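NADPH-flavin oxidoreductase (Vibrio parahaemolyticus serotype O3:K6, PDB 5UU6) is an FMN-binding oxidoreductase of the nitroreductase family, probably using NADPH to reduce flavins or nitro compounds. Local coordinates at residues Gly147-Gln150 and Asn151-Ile154; Asn138-Gln141 and Val142-Leu146. All coordinates share one frame; numbering follows the deposited sequence. Where two conformers were deposited one is given.

Contact 1. Residues Gly147-Gln150 and Asn151-Ile154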
# COMPACT_ATOMS: atom_id res chain seq x y z
N GLY A 147 -7.96 20.19 8.28
CA GLY A 147 -7.31 21.35 7.69
C GLY A 147 -6.35 21.04 6.56
O GLY A 147 -5.30 21.68 6.45
N LEU A 148 -6.70 20.06 5.68
CA LEU A 148 -5.73 19.71 4.65
C LEU A 148 -5.69 20.77 3.55
O LEU A 148 -6.74 21.25 3.11
CB LEU A 148 -6.06 18.36 4.03
CG LEU A 148 -6.20 17.21 5.01
CD1 LEU A 148 -6.52 15.98 4.20
CD2 LEU A 148 -4.89 17.03 5.77
N PRO A 149 -4.50 21.16 3.09
CA PRO A 149 -4.38 22.07 1.95
C PRO A 149 -4.64 21.36 0.62
O PRO A 149 -4.87 20.15 0.54
CB PRO A 149 -2.93 22.54 2.03
CG PRO A 149 -2.20 21.36 2.59
CD PRO A 149 -3.18 20.72 3.58
N GLN A 150 -4.59 22.15 -0.45
CA GLN A 150 -4.56 21.60 -1.79
C GLN A 150 -3.37 20.66 -1.96
O GLN A 150 -2.36 20.76 -1.25
CB GLN A 150 -4.50 22.76 -2.80
CG GLN A 150 -5.79 23.58 -2.85
CD GLN A 150 -7.00 22.72 -3.19
OE1 GLN A 150 -7.80 22.37 -2.31
NE2 GLN A 150 -7.14 22.35 -4.46
N ASN A 151 -3.51 19.72 -2.90
CA ASN A 151 -2.48 18.72 -3.22
C ASN A 151 -2.32 17.67 -2.14
O ASN A 151 -1.33 16.94 -2.14
CB ASN A 151 -1.11 19.37 -3.51
CG ASN A 151 -1.04 20.07 -4.86
OD1 ASN A 151 -2.05 20.25 -5.54
ND2 ASN A 151 0.17 20.44 -5.27
N THR A 152 -3.26 17.57 -1.20
CA THR A 152 -3.29 16.48 -0.22
C THR A 152 -4.70 15.91 -0.20
O THR A 152 -5.66 16.59 -0.58
CB THR A 152 -2.89 16.95 1.19
OG1 THR A 152 -3.91 17.83 1.70
CG2 THR A 152 -1.62 17.71 1.16
N ALA A 153 -4.83 14.66 0.25
CA ALA A 153 -6.13 13.99 0.30
C ALA A 153 -6.08 12.84 1.31
O ALA A 153 -5.10 12.11 1.33
CB ALA A 153 -6.54 13.43 -1.06
N ILE A 154 -7.13 12.68 2.13
CA ILE A 154 -7.15 11.52 3.03
C ILE A 154 -7.37 10.27 2.20
O ILE A 154 -7.98 10.30 1.14
CB ILE A 154 -8.22 11.61 4.13
CG1 ILE A 154 -9.59 11.60 3.48
CG2 ILE A 154 -8.01 12.85 5.03
CD1 ILE A 154 -10.57 10.58 4.06

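Contact 2. Residues Asn138-Gln141 and Val142-Leu146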
# COMPACT_ATOMS: atom_id res chain seq x y z
N ASN A 138 -17.15 10.14 3.98
CA ASN A 138 -17.33 11.57 4.14
C ASN A 138 -16.00 12.30 3.93
O ASN A 138 -15.60 13.17 4.71
CB ASN A 138 -17.90 11.82 5.53
CG ASN A 138 -19.31 11.26 5.66
OD1 ASN A 138 -20.24 11.83 5.14
ND2 ASN A 138 -19.46 10.13 6.35
N ALA A 139 -15.30 11.95 2.84
CA ALA A 139 -13.92 12.41 2.64
C ALA A 139 -13.82 13.92 2.75
O ALA A 139 -12.99 14.45 3.50
CB ALA A 139 -13.41 11.91 1.28
N GLN A 140 -14.71 14.65 2.07
CA GLN A 140 -14.61 16.11 2.09
C GLN A 140 -14.72 16.68 3.51
O GLN A 140 -13.96 17.59 3.88
CB GLN A 140 -15.69 16.73 1.20
CG GLN A 140 -15.61 18.24 1.16
CD GLN A 140 -14.28 18.73 0.58
OE1 GLN A 140 -13.69 18.08 -0.28
NE2 GLN A 140 -13.82 19.87 1.05
N GLN A 141 -15.67 16.19 4.31
CA GLN A 141 -15.82 16.70 5.67
C GLN A 141 -14.64 16.33 6.56
O GLN A 141 -14.25 17.11 7.44
CB GLN A 141 -17.13 16.18 6.29
CG GLN A 141 -18.41 16.85 5.75
CD GLN A 141 -19.68 16.25 6.34
OE1 GLN A 141 -20.32 16.84 7.22
NE2 GLN A 141 -20.07 15.07 5.84
N VAL A 142 -14.06 15.14 6.35
CA VAL A 142 -12.86 14.73 7.09
C VAL A 142 -11.69 15.64 6.72
O VAL A 142 -10.93 16.11 7.58
CB VAL A 142 -12.55 13.25 6.78
CG1 VAL A 142 -11.17 12.83 7.37
CG2 VAL A 142 -13.67 12.39 7.37
N ASP A 143 -11.51 15.86 5.42
CA ASP A 143 -10.52 16.78 4.88
C ASP A 143 -10.62 18.16 5.53
O ASP A 143 -9.62 18.72 5.97
CB ASP A 143 -10.75 16.83 3.35
CG ASP A 143 -9.62 17.51 2.60
OD1 ASP A 143 -9.53 18.74 2.71
OD2 ASP A 143 -8.82 16.81 1.89
N GLU A 144 -11.83 18.73 5.58
CA GLU A 144 -11.97 20.05 6.18
C GLU A 144 -11.66 20.00 7.67
O GLU A 144 -11.07 20.93 8.22
CB GLU A 144 -13.39 20.61 5.93
CG GLU A 144 -13.70 20.75 4.42
CD GLU A 144 -15.19 20.95 4.09
OE1 GLU A 144 -15.52 21.03 2.88
OE2 GLU A 144 -16.02 21.03 5.03
N LEU A 145 -12.05 18.91 8.34
CA LEU A 145 -11.82 18.82 9.78
C LEU A 145 -10.33 18.79 10.11
O LEU A 145 -9.91 19.34 11.13
CB LEU A 145 -12.54 17.56 10.31
CG LEU A 145 -12.35 17.24 11.80
CD1 LEU A 145 -13.17 18.21 12.75
CD2 LEU A 145 -12.59 15.80 12.14
N LEU A 146 -9.50 18.18 9.25
CA LEU A 146 -8.07 18.08 9.52
C LEU A 146 -7.28 19.22 8.90
O LEU A 146 -6.05 19.20 8.99
CB LEU A 146 -7.52 16.75 9.01
CG LEU A 146 -8.17 15.50 9.60
CD1 LEU A 146 -7.58 14.23 9.00
CD2 LEU A 146 -8.09 15.44 11.12

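Contact 1. Residues Gly147-Gln150 and Asn151-Ile154
The flat peptide group that follows Pro-149 meets the side chain of Thr-152, whose hydroxyl approaches the carbonyl from 27° out of its plane. The hydrogen bond runs from Thr-152 OG1 to Pro-149 O at 2.8 Å, with a C=O...donor angle of 137°. Lys-238 NZ also bonds to this oxygen, giving the carbonyl two donors. Against the pyrrolidine ring lie both branches of the threonine: Pro-149 CD is 3.5 Å from Thr-152 OG1, and Pro-149 CG is 4.0 Å from Thr-152 CG2. With chi1 at 67°, OG1 sits between the backbone N and the carbonyl carbon, which points OG1 back at Pro-149 O. Leu-148 CB closes on the same hydroxyl, 3.2 Å from Thr-152 OG1. Farther out, Leu-148 CD1 packs on Ile-154 CG2 at 3.6 Å, the two side chains crossing at about a right angle. Tyr-184 of the second subunit packs on Leu-148, Pro-149 and Thr-152, so these three residues border the subunit interface. The amide of Gln-150 is directed elsewhere, its NE2 bonding to Gly-237 O. Pro-149 to Thr-152 form a type II beta turn, in which Asn-151 takes the third position with positive phi, a conformation asparagine tolerates comparatively well. Gly-147, also at positive phi, ends the preceding helix in a Schellman motif. The whole is a helix-to-strand connection of the FMN-dependent nitroreductase fold, delivering the chain into the strand 152-161 that pairs with strand 78-85.

Contact 2. Residues Asn138-Gln141 and Val142-Leu146
Asn-138 O and Val-142 N start a run of four backbone hydrogen bonds between residues four apart, the pattern of the short helix 139-145. Val-142 N lies 3.0 Å from Asn-138 O and Asp-143 N 2.8 Å from Ala-139 O, both donors nearly along the C=O axis. Glu-144 N to Gln-140 O and Leu-145 N to Gln-141 O continue the series, each with its donor tilted from the carbonyl plane. Among the side chains, Gln-140 NE2 donates to Glu-144 OE1 at 2.8 Å with an N-H...acceptor angle of 168°. The acceptor lies almost in the amide plane, whereas the amide reaches OE1 on its anti side and somewhat out of the carboxylate plane; the two planes are 66° apart. A bend at chi2 (62°) brings the Gln-140 amide round to Glu-144, extended beyond CG, and Glu-144 CG passes 3.2 Å from Gln-140 O. On the buried side, Val-142 CG2 rests 3.4 Å from Asn-138 O. Asn-138 occupies the N-cap position without a capping bond, its ND2 instead bonding to Phe-66 O. Asp-143 OD2 accepts a hydrogen bond from Tyr-234 OH and forms a salt bridge with Lys-238. The chemistry therefore divides: one amide-carboxylate bond spans a turn of the exposed surface, while a buried carboxylate, probably stabilised as the anion by Lys-238, ties the helix to the C-terminal part of the chain.

How the contacts relate
Contact 2 comes first along the chain, on helix 139-145, and contact 1 follows directly, in the loop and the opening of strand 152-161; their centres are about 9 Å apart. At the junction, Leu-148 N lies 3.2 Å from Asp-143 O, a probable hydrogen bond. The helix then lies against the strand: Ile-154 CG2 packs 3.9 Å from Val-142 CG1. Lys-238, already met in both contacts, also bonds to Thr-152 O, so one lysine joins the helix to the loop and strand. Strand 152-161 runs between strands 78-85 and 128-132 in the antiparallel sheet. The two contacts thus form one helix-loop-strand unit bordering the second subunit, with a bound FMN about 10 Å from the Ile-154 side chain.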